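Local coordinates for protein aldolase (Escherichia coli, PDB 6VOP) that is of unknown function but belongs to the class II aldolase and adducin N-terminal domain family, with an AraD-like alpha/beta fold and a tetrameric assembly, at residues E14-A19 with L56-L61; P167-E172 with N179-L184; S115-R120 with M130-L135; L84-N89 with E152-N157. The protein carries 2 engineered substitutions. All blocks are in the same frame, centred on the assembly; numbering follows the deposited sequence.

Contact 1. Residues E14-A19 with L56-L61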
# COMPACT_ATOMS: atom_id res chain seq x y z
N GLU A 14 22.73 5.30 5.54
CA GLU A 14 22.14 4.61 4.39
C GLU A 14 21.34 3.39 4.84
O GLU A 14 20.25 3.12 4.31
CB GLU A 14 23.23 4.20 3.40
CG GLU A 14 22.69 3.51 2.15
CD GLU A 14 23.76 2.80 1.35
OE1 GLU A 14 23.48 2.42 0.19
OE2 GLU A 14 24.88 2.62 1.87
N MET A 15 21.86 2.65 5.82
CA MET A 15 21.12 1.51 6.36
C MET A 15 19.85 1.96 7.06
O MET A 15 18.78 1.39 6.83
CB MET A 15 22.01 0.72 7.31
CG MET A 15 21.27 -0.28 8.18
SD MET A 15 22.38 -1.52 8.86
CE MET A 15 22.85 -2.38 7.36
N THR A 16 19.95 2.99 7.90
CA THR A 16 18.76 3.57 8.53
C THR A 16 17.76 4.04 7.48
O THR A 16 16.56 3.79 7.60
CB THR A 16 19.17 4.73 9.44
OG1 THR A 16 20.02 4.24 10.48
CG2 THR A 16 17.94 5.38 10.05
N ARG A 17 18.25 4.72 6.43
CA ARG A 17 17.36 5.25 5.41
C ARG A 17 16.68 4.12 4.63
O ARG A 17 15.46 4.14 4.43
CB ARG A 17 18.14 6.16 4.46
CG ARG A 17 17.29 6.93 3.46
CD ARG A 17 17.47 6.40 2.05
NE ARG A 17 18.86 6.48 1.61
CZ ARG A 17 19.31 5.99 0.46
NH1 ARG A 17 18.48 5.37 -0.37
NH2 ARG A 17 20.59 6.11 0.14
N ILE A 18 17.46 3.13 4.21
CA ILE A 18 16.90 2.01 3.45
C ILE A 18 15.94 1.20 4.31
O ILE A 18 14.89 0.74 3.84
CB ILE A 18 18.04 1.14 2.88
CG1 ILE A 18 18.70 1.85 1.70
CG2 ILE A 18 17.52 -0.23 2.46
CD1 ILE A 18 19.68 0.98 0.94
N ALA A 19 16.27 1.02 5.60
CA ALA A 19 15.38 0.28 6.49
C ALA A 19 14.04 0.98 6.63
O ALA A 19 12.98 0.33 6.57
CB ALA A 19 16.04 0.12 7.86
N LEU A 56 15.13 3.33 13.27
CA LEU A 56 16.44 2.88 13.71
C LEU A 56 17.31 4.06 14.15
O LEU A 56 17.25 5.14 13.56
CB LEU A 56 17.15 2.11 12.59
CG LEU A 56 16.59 0.74 12.22
CD1 LEU A 56 17.50 0.06 11.20
CD2 LEU A 56 16.42 -0.12 13.45
N ASP A 57 18.12 3.83 15.18
CA ASP A 57 19.13 4.80 15.59
C ASP A 57 20.44 4.46 14.89
O ASP A 57 20.99 3.37 15.11
CB ASP A 57 19.32 4.78 17.10
CG ASP A 57 20.07 6.00 17.62
OD1 ASP A 57 20.83 6.62 16.84
OD2 ASP A 57 19.92 6.33 18.81
N PRO A 58 20.98 5.34 14.04
CA PRO A 58 22.20 4.98 13.29
C PRO A 58 23.40 4.70 14.18
O PRO A 58 24.16 3.76 13.89
CB PRO A 58 22.42 6.21 12.39
CG PRO A 58 21.06 6.87 12.29
CD PRO A 58 20.43 6.64 13.63
N GLN A 59 23.59 5.47 15.25
CA GLN A 59 24.71 5.30 16.17
C GLN A 59 24.53 4.13 17.13
O GLN A 59 25.41 3.90 17.96
CB GLN A 59 24.95 6.59 16.96
CG GLN A 59 25.88 7.58 16.28
CD GLN A 59 25.15 8.43 15.26
OE1 GLN A 59 25.64 8.64 14.16
NE2 GLN A 59 24.00 8.96 15.65
N ARG A 60 23.42 3.40 17.03
CA ARG A 60 23.21 2.20 17.83
C ARG A 60 23.20 0.94 16.98
O ARG A 60 22.94 -0.15 17.51
CB ARG A 60 21.92 2.31 18.63
CG ARG A 60 22.04 3.16 19.89
CD ARG A 60 22.69 2.37 21.03
NE ARG A 60 24.15 2.46 21.00
CZ ARG A 60 24.97 1.76 21.78
NH1 ARG A 60 24.48 0.91 22.67
NH2 ARG A 60 26.29 1.91 21.67
N LEU A 61 23.47 1.06 15.68
CA LEU A 61 23.57 -0.11 14.81
C LEU A 61 24.70 -1.01 15.27
O LEU A 61 25.76 -0.54 15.71
CB LEU A 61 23.79 0.33 13.36
CG LEU A 61 22.58 0.92 12.63
CD1 LEU A 61 22.99 1.53 11.30
CD2 LEU A 61 21.52 -0.15 12.43

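Contact 2. Residues P167-E172 with N179-L184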
# COMPACT_ATOMS: atom_id res chain seq x y z
N PRO A 167 12.22 -14.47 2.33
CA PRO A 167 13.41 -14.39 1.48
C PRO A 167 14.63 -13.85 2.22
O PRO A 167 14.53 -13.15 3.23
CB PRO A 167 12.98 -13.40 0.39
CG PRO A 167 12.09 -12.46 1.12
CD PRO A 167 11.34 -13.31 2.14
N VAL A 168 15.80 -14.19 1.68
CA VAL A 168 17.09 -13.68 2.14
C VAL A 168 17.91 -13.38 0.89
O VAL A 168 18.25 -14.29 0.14
CB VAL A 168 17.83 -14.68 3.05
CG1 VAL A 168 19.26 -14.22 3.28
CG2 VAL A 168 17.10 -14.85 4.37
N VAL A 169 18.21 -12.10 0.67
CA VAL A 169 18.82 -11.65 -0.58
C VAL A 169 20.15 -10.98 -0.27
O VAL A 169 20.28 -10.25 0.72
CB VAL A 169 17.89 -10.69 -1.35
CG1 VAL A 169 18.46 -10.39 -2.72
CG2 VAL A 169 16.50 -11.30 -1.48
N CYS A 170 21.14 -11.23 -1.12
CA CYS A 170 22.48 -10.67 -1.00
C CYS A 170 22.71 -9.64 -2.10
O CYS A 170 21.88 -9.45 -3.00
CB CYS A 170 23.54 -11.77 -1.06
SG CYS A 170 23.44 -13.01 0.24
N GLY A 171 23.86 -8.98 -2.04
CA GLY A 171 24.23 -8.01 -3.05
C GLY A 171 25.63 -7.50 -2.81
O GLY A 171 26.18 -7.62 -1.71
N GLU A 172 26.21 -6.94 -3.87
CA GLU A 172 27.53 -6.32 -3.77
C GLU A 172 27.47 -4.94 -3.13
O GLU A 172 28.52 -4.30 -2.97
CB GLU A 172 28.17 -6.24 -5.16
CG GLU A 172 28.28 -7.61 -5.85
CD GLU A 172 29.15 -7.58 -7.10
OE1 GLU A 172 28.77 -8.23 -8.10
OE2 GLU A 172 30.22 -6.93 -7.08
N ASN A 179 17.48 -3.54 -3.90
CA ASN A 179 16.81 -3.60 -5.19
C ASN A 179 16.51 -5.03 -5.60
O ASN A 179 15.44 -5.33 -6.14
CB ASN A 179 17.66 -2.91 -6.26
CG ASN A 179 17.76 -1.42 -6.05
OD1 ASN A 179 16.91 -0.81 -5.39
ND2 ASN A 179 18.80 -0.81 -6.61
N ASN A 180 17.45 -5.95 -5.35
CA ASN A 180 17.22 -7.35 -5.66
C ASN A 180 16.07 -7.91 -4.83
O ASN A 180 15.22 -8.64 -5.34
CB ASN A 180 18.50 -8.16 -5.42
CG ASN A 180 19.56 -7.89 -6.46
OD1 ASN A 180 19.28 -7.31 -7.51
ND2 ASN A 180 20.79 -8.31 -6.17
N MET A 181 16.04 -7.59 -3.53
CA MET A 181 14.93 -8.01 -2.69
C MET A 181 13.61 -7.48 -3.23
O MET A 181 12.60 -8.19 -3.24
CB MET A 181 15.15 -7.55 -1.25
CG MET A 181 13.90 -7.57 -0.38
SD MET A 181 13.36 -9.24 0.03
CE MET A 181 14.61 -9.70 1.23
N GLU A 182 13.60 -6.23 -3.71
CA GLU A 182 12.37 -5.64 -4.20
C GLU A 182 11.87 -6.31 -5.47
O GLU A 182 10.66 -6.45 -5.66
CB GLU A 182 12.56 -4.14 -4.42
CG GLU A 182 12.60 -3.33 -3.12
CD GLU A 182 12.76 -1.84 -3.35
OE1 GLU A 182 13.79 -1.28 -2.92
OE2 GLU A 182 11.86 -1.24 -3.96
N GLU A 183 12.78 -6.75 -6.35
CA GLU A 183 12.36 -7.44 -7.57
C GLU A 183 11.95 -8.88 -7.30
O GLU A 183 11.10 -9.42 -8.03
CB GLU A 183 13.47 -7.39 -8.62
CG GLU A 183 13.01 -7.73 -10.03
CD GLU A 183 12.30 -6.58 -10.72
OE1 GLU A 183 11.19 -6.79 -11.25
OE2 GLU A 183 12.86 -5.46 -10.73
N LEU A 184 12.52 -9.52 -6.28
CA LEU A 184 12.09 -10.86 -5.92
C LEU A 184 10.69 -10.84 -5.33
O LEU A 184 9.81 -11.61 -5.75
CB LEU A 184 13.08 -11.49 -4.93
CG LEU A 184 12.62 -12.77 -4.24
CD1 LEU A 184 12.38 -13.88 -5.26
CD2 LEU A 184 13.63 -13.20 -3.20

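Contact 3. Residues S115-R120 with M130-L135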
# COMPACT_ATOMS: atom_id res chain seq x y z
N SER A 115 13.14 -26.65 -4.96
CA SER A 115 14.19 -26.21 -4.06
C SER A 115 15.43 -25.71 -4.79
O SER A 115 16.35 -25.18 -4.15
CB SER A 115 14.57 -27.34 -3.10
OG SER A 115 15.60 -26.94 -2.21
N SER A 116 15.48 -25.87 -6.12
CA SER A 116 16.57 -25.34 -6.92
C SER A 116 16.29 -23.94 -7.45
O SER A 116 17.23 -23.15 -7.61
CB SER A 116 16.85 -26.29 -8.09
OG SER A 116 17.83 -27.25 -7.75
N ASN A 117 15.02 -23.63 -7.70
CA ASN A 117 14.62 -22.31 -8.17
C ASN A 117 13.11 -22.19 -7.95
O ASN A 117 12.34 -22.86 -8.65
CB ASN A 117 14.99 -22.11 -9.63
CG ASN A 117 14.61 -20.74 -10.16
OD1 ASN A 117 15.02 -19.72 -9.61
ND2 ASN A 117 13.84 -20.72 -11.23
N VAL A 118 12.70 -21.36 -6.99
CA VAL A 118 11.31 -21.38 -6.53
C VAL A 118 10.35 -20.68 -7.46
O VAL A 118 9.13 -20.87 -7.33
CB VAL A 118 11.18 -20.77 -5.12
CG1 VAL A 118 11.63 -21.76 -4.06
CG2 VAL A 118 11.96 -19.47 -5.02
N ILE A 119 10.83 -19.87 -8.41
CA ILE A 119 9.97 -19.15 -9.34
C ILE A 119 10.35 -19.52 -10.77
O ILE A 119 11.54 -19.62 -11.10
CB ILE A 119 10.04 -17.61 -9.13
CG1 ILE A 119 11.42 -17.04 -9.49
CG2 ILE A 119 9.71 -17.25 -7.69
CD1 ILE A 119 11.46 -16.40 -10.87
N ARG A 120 9.34 -19.76 -11.60
CA ARG A 120 9.56 -19.95 -13.03
C ARG A 120 9.44 -18.61 -13.73
O ARG A 120 8.39 -17.96 -13.62
CB ARG A 120 8.56 -20.94 -13.60
CG ARG A 120 8.81 -21.28 -15.06
CD ARG A 120 7.71 -22.17 -15.62
NE ARG A 120 7.95 -22.51 -17.01
CZ ARG A 120 7.07 -23.14 -17.79
NH1 ARG A 120 5.88 -23.48 -17.30
NH2 ARG A 120 7.37 -23.41 -19.05
N MET A 130 19.53 -11.96 -10.13
CA MET A 130 19.78 -13.00 -9.14
C MET A 130 19.99 -14.38 -9.74
O MET A 130 20.89 -15.10 -9.30
CB MET A 130 18.62 -13.06 -8.14
CG MET A 130 18.62 -11.94 -7.11
SD MET A 130 16.95 -11.58 -6.52
CE MET A 130 16.29 -10.65 -7.90
N GLY A 131 19.19 -14.77 -10.71
CA GLY A 131 19.30 -16.10 -11.31
C GLY A 131 18.39 -17.12 -10.61
O GLY A 131 17.17 -17.01 -10.67
N ASN A 132 19.01 -18.10 -9.95
CA ASN A 132 18.27 -19.13 -9.25
C ASN A 132 18.00 -18.71 -7.81
O ASN A 132 18.88 -18.18 -7.12
CB ASN A 132 19.04 -20.45 -9.26
CG ASN A 132 19.22 -21.00 -10.65
OD1 ASN A 132 18.44 -20.68 -11.56
ND2 ASN A 132 20.25 -21.82 -10.84
N VAL A 133 16.77 -18.95 -7.36
CA VAL A 133 16.39 -18.70 -5.98
C VAL A 133 16.12 -20.05 -5.32
O VAL A 133 14.98 -20.54 -5.36
CB VAL A 133 15.17 -17.77 -5.88
CG1 VAL A 133 14.91 -17.41 -4.42
CG2 VAL A 133 15.39 -16.53 -6.72
N PRO A 134 17.12 -20.69 -4.72
CA PRO A 134 16.90 -21.99 -4.10
C PRO A 134 16.13 -21.87 -2.79
O PRO A 134 16.06 -20.81 -2.16
CB PRO A 134 18.32 -22.52 -3.86
CG PRO A 134 19.15 -21.29 -3.73
CD PRO A 134 18.53 -20.27 -4.65
N LEU A 135 15.55 -22.99 -2.38
CA LEU A 135 14.71 -23.07 -1.20
C LEU A 135 15.51 -23.64 -0.04
O LEU A 135 16.13 -24.69 -0.17
CB LEU A 135 13.48 -23.93 -1.47
CG LEU A 135 12.53 -24.23 -0.31
CD1 LEU A 135 11.68 -23.01 0.00
CD2 LEU A 135 11.67 -25.43 -0.64

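Contact 4. Residues L84-N89 with E152-N157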
# COMPACT_ATOMS: atom_id res chain seq x y z
N LEU A 84 26.64 -13.96 8.58
CA LEU A 84 28.07 -14.26 8.55
C LEU A 84 28.37 -15.49 7.70
O LEU A 84 29.44 -15.56 7.08
CB LEU A 84 28.59 -14.46 9.97
CG LEU A 84 28.61 -13.21 10.86
CD1 LEU A 84 28.45 -13.61 12.32
CD2 LEU A 84 29.89 -12.43 10.66
N ALA A 85 27.46 -16.46 7.67
CA ALA A 85 27.66 -17.63 6.83
C ALA A 85 27.72 -17.26 5.36
O ALA A 85 28.49 -17.86 4.60
CB ALA A 85 26.55 -18.65 7.08
N LEU A 86 26.93 -16.27 4.94
CA LEU A 86 26.93 -15.87 3.54
C LEU A 86 28.21 -15.11 3.18
O LEU A 86 28.76 -15.30 2.10
CB LEU A 86 25.70 -15.01 3.24
CG LEU A 86 24.37 -15.72 3.49
CD1 LEU A 86 23.21 -14.73 3.43
CD2 LEU A 86 24.17 -16.84 2.49
N TYR A 87 28.68 -14.25 4.08
CA TYR A 87 29.91 -13.52 3.81
C TYR A 87 31.12 -14.45 3.77
O TYR A 87 32.05 -14.22 2.98
CB TYR A 87 30.12 -12.43 4.87
CG TYR A 87 29.09 -11.33 4.85
CD1 TYR A 87 28.93 -10.51 3.73
CD2 TYR A 87 28.29 -11.09 5.95
CE1 TYR A 87 27.99 -9.50 3.72
CE2 TYR A 87 27.34 -10.08 5.95
CZ TYR A 87 27.20 -9.28 4.83
OH TYR A 87 26.26 -8.28 4.82
N ARG A 88 31.13 -15.49 4.60
CA ARG A 88 32.26 -16.40 4.67
C ARG A 88 32.34 -17.37 3.50
O ARG A 88 33.36 -18.04 3.34
CB ARG A 88 32.22 -17.19 5.98
CG ARG A 88 32.61 -16.39 7.21
CD ARG A 88 32.95 -17.30 8.37
NE ARG A 88 31.75 -17.79 9.05
CZ ARG A 88 31.26 -17.26 10.17
NH1 ARG A 88 31.86 -16.23 10.74
NH2 ARG A 88 30.16 -17.77 10.71
N ASN A 89 31.29 -17.46 2.68
CA ASN A 89 31.26 -18.40 1.57
C ASN A 89 30.99 -17.73 0.23
O ASN A 89 30.79 -18.42 -0.77
CB ASN A 89 30.23 -19.50 1.83
CG ASN A 89 30.67 -20.46 2.92
OD1 ASN A 89 31.27 -21.50 2.64
ND2 ASN A 89 30.38 -20.10 4.17
N GLU A 152 26.13 -23.48 2.29
CA GLU A 152 26.35 -24.41 1.18
C GLU A 152 25.96 -23.77 -0.15
O GLU A 152 26.60 -24.02 -1.18
CB GLU A 152 25.57 -25.70 1.40
CG GLU A 152 25.89 -26.42 2.70
CD GLU A 152 27.06 -27.39 2.56
OE1 GLU A 152 27.74 -27.36 1.51
OE2 GLU A 152 27.28 -28.18 3.50
N LEU A 153 24.92 -22.95 -0.15
CA LEU A 153 24.40 -22.34 -1.37
C LEU A 153 24.93 -20.93 -1.61
O LEU A 153 24.56 -20.31 -2.61
CB LEU A 153 22.87 -22.31 -1.33
CG LEU A 153 22.17 -23.64 -1.05
CD1 LEU A 153 20.75 -23.39 -0.56
CD2 LEU A 153 22.16 -24.52 -2.29
N ALA A 154 25.79 -20.42 -0.73
CA ALA A 154 26.19 -19.02 -0.82
C ALA A 154 27.11 -18.76 -2.01
O ALA A 154 27.07 -17.66 -2.58
CB ALA A 154 26.88 -18.58 0.48
N ALA A 155 27.93 -19.74 -2.39
CA ALA A 155 28.96 -19.49 -3.40
C ALA A 155 28.37 -19.19 -4.77
O ALA A 155 28.95 -18.41 -5.54
CB ALA A 155 29.91 -20.68 -3.49
N ASP A 156 27.22 -19.79 -5.11
CA ASP A 156 26.68 -19.68 -6.46
C ASP A 156 25.24 -19.17 -6.47
O ASP A 156 24.53 -19.37 -7.47
CB ASP A 156 26.77 -21.03 -7.17
CG ASP A 156 28.20 -21.50 -7.33
OD1 ASP A 156 29.06 -20.68 -7.69
OD2 ASP A 156 28.46 -22.70 -7.09
N ASN A 157 24.79 -18.50 -5.41
CA ASN A 157 23.47 -17.91 -5.38
C ASN A 157 23.52 -16.63 -4.56
O ASN A 157 24.27 -16.53 -3.58
CB ASN A 157 22.42 -18.86 -4.79
CG ASN A 157 22.34 -20.18 -5.53
OD1 ASN A 157 21.92 -20.24 -6.69
ND2 ASN A 157 22.75 -21.25 -4.87

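Contact 1. Residues E14-A19 with L56-L61
Thr16, on the N-terminal helix 7-24 of this AraD-like alpha/beta fold, lies against Leu56 and Pro58 in the loop that leads to strand 62-64. It gives the contact more area than any other residue. Its two branches do different work. CG2, anti to the backbone N, comes within 3.6 Å of the carbonyl O of Leu56, while OG1 (chi1 -62°) lies 3.4 Å from CG of the Pro58 ring, the two side chains meeting at about a right angle. The polar need of OG1 is met inside the helix, by a hydrogen bond to the carbonyl of Arg12 one turn back, and its contact with the proline is plain packing. Arg12 also faces the loop, where its NH1 hydrogen-bonds to Pro58 O. Leu56, second in buried area, sends CD1 to CB of Ala19 at 3.6 Å, one turn further along the helix. The loop thus follows the helix surface without a polar bond between the two segments. On the inner side, toward Leu35 and Leu37 of strand 33-38, Met15 runs obliquely over the end of Leu61: its SD is 3.9 Å from Leu61 CD2 and 4.0 Å from Leu61 CD1.

Contact 2. Residues P167-E172 with N179-L184
Val169 meets Asn180, Met181 and Leu184 where strand 166-171 and the helix that follows it, 174-194, fold back on each other as a beta-alpha unit of the AraD-like fold. The short axes run roughly antiparallel, 141° between their directions and 7.9 Å apart, and the helix packs on one face of the strand. The valine divides its branches: CG1 rests 3.5 Å from CB of Asn180, and CG2 touches both Met181 CE (3.7 Å) and Leu184 CD2 (3.8 Å). Met181 starts beside the strand; the bend at chi2 (71°) brings its SD to 3.6 Å from CG of Pro167, and the bend at chi3 turns CE toward Val169. The side chains of Met181 and Pro167 cross at about a right angle. Leu184 CD2 touches CB of the same proline, closing an apolar layer of entirely buried residues. In the next shell, Val97 of strand 95-99 also packs on Met181. The amide of Asn180 is held by its OD1, which accepts from NE of Arg129. Nearby, the donor atoms of His98, His100 and His165 appear to face a common point, which would be consistent with an unoccupied metal site as in class II aldolases. His98 is hydrogen-bonded through ND1 to the carbonyl O of Pro167.

Contact 3. Residues S115-R120 with M130-L135
Ser115 and Leu135 are joined by two hydrogen bonds. The amide N of Leu135 donates to Ser115 O at 2.9 Å, nearly straight at the hydrogen but from well above the carbonyl plane. In return OG of Ser115, placed anti to its own backbone N (chi1 180°), donates to Leu135 O at 3.1 Å. Two residues before Leu135, both backbone polar groups of Val133 are taken. Its N-H points at OD1 of Asn117 over 3.0 Å, within the carbonyl plane of that amide and on a lone pair, while its O accepts from Val118 N at 2.9 Å, where the bond is more bent (144° at the hydrogen). The acceptor for Val133 N is thus a side-chain oxygen, whereas the partners of Leu135 N and Val118 N are backbone carbonyls. These loops flank helix 125-129 and bring the chain to 135-136, the short edge strand of the AraD-like sheet; Pro134 is already backbone-bonded to Leu161 of the adjoining strand 159-162. On the apolar side, Val118 crosses Val133 at about a right angle, CG2 to CG1 3.6 Å, and its CG1 reaches CB of Leu135. Gly131, the residue at which the chain leaves the helix, has a positive phi of 92°. Within the first loop, Asp114 OD1 accepts from Ser116 N, and the guanidinium of Arg120 makes a cation-pi contact with Tyr201.

Contact 4. Residues L84-N89 with E152-N157
Leu86 and Asn89, one turn apart on helix 80-89, both rest on the methyl group of Ala154, which has the largest share of the buried area. Taken in sequence, Ala85 contributes its carbonyl O, which accepts a hydrogen bond from ND2 of Asn89 (3.0 Å, 164° at the hydrogen), the donor lying in the carbonyl plane. Leu86 comes next and extends CD2 to 3.8 Å from Ala154 CB. Asn89 then brings CB to 3.7 Å from CB of Ala154. Because its amide folds back (CG anti to the carbonyl carbon, chi1 -71°) onto its own helix, Asn89 meets the neighbour with its aliphatic base. Its carbonyl O faces CA of Ala155 at 3.4 Å in a CA-H...O contact. The opposing turn is braced in a similar way, ND2 of Asn157 donating to Leu153 O on a lone pair. Further back, Ala151 and Leu150 of helix 144-153 extend the packing. Leu86 also touches Val168 on the face of strand 166-171 turned from helix 174-194, placing this pair of helices in the second outer layer of an alpha/beta/alpha arrangement.

From the N terminus, contact 1 closes first, bringing the loop ahead of strand 62-64 back to helix 7-24. Contact 4 then opens at helix 80-89 and closes only at 152-157; within that span contact 3 opens and shuts around helix 125-129, so these two nest. Contact 2 follows as a short strand-to-helix return, and no two contacts interlock. In space contacts 2, 3 and 4 adjoin: Met130 packs on Asn180, Cys170 on Leu86 and Pro134 on Asn157, linking both faces of the sheet with its edge. Contact 1 stands apart, its centre about 30 Å from that of contact 3, across the middle of the chain.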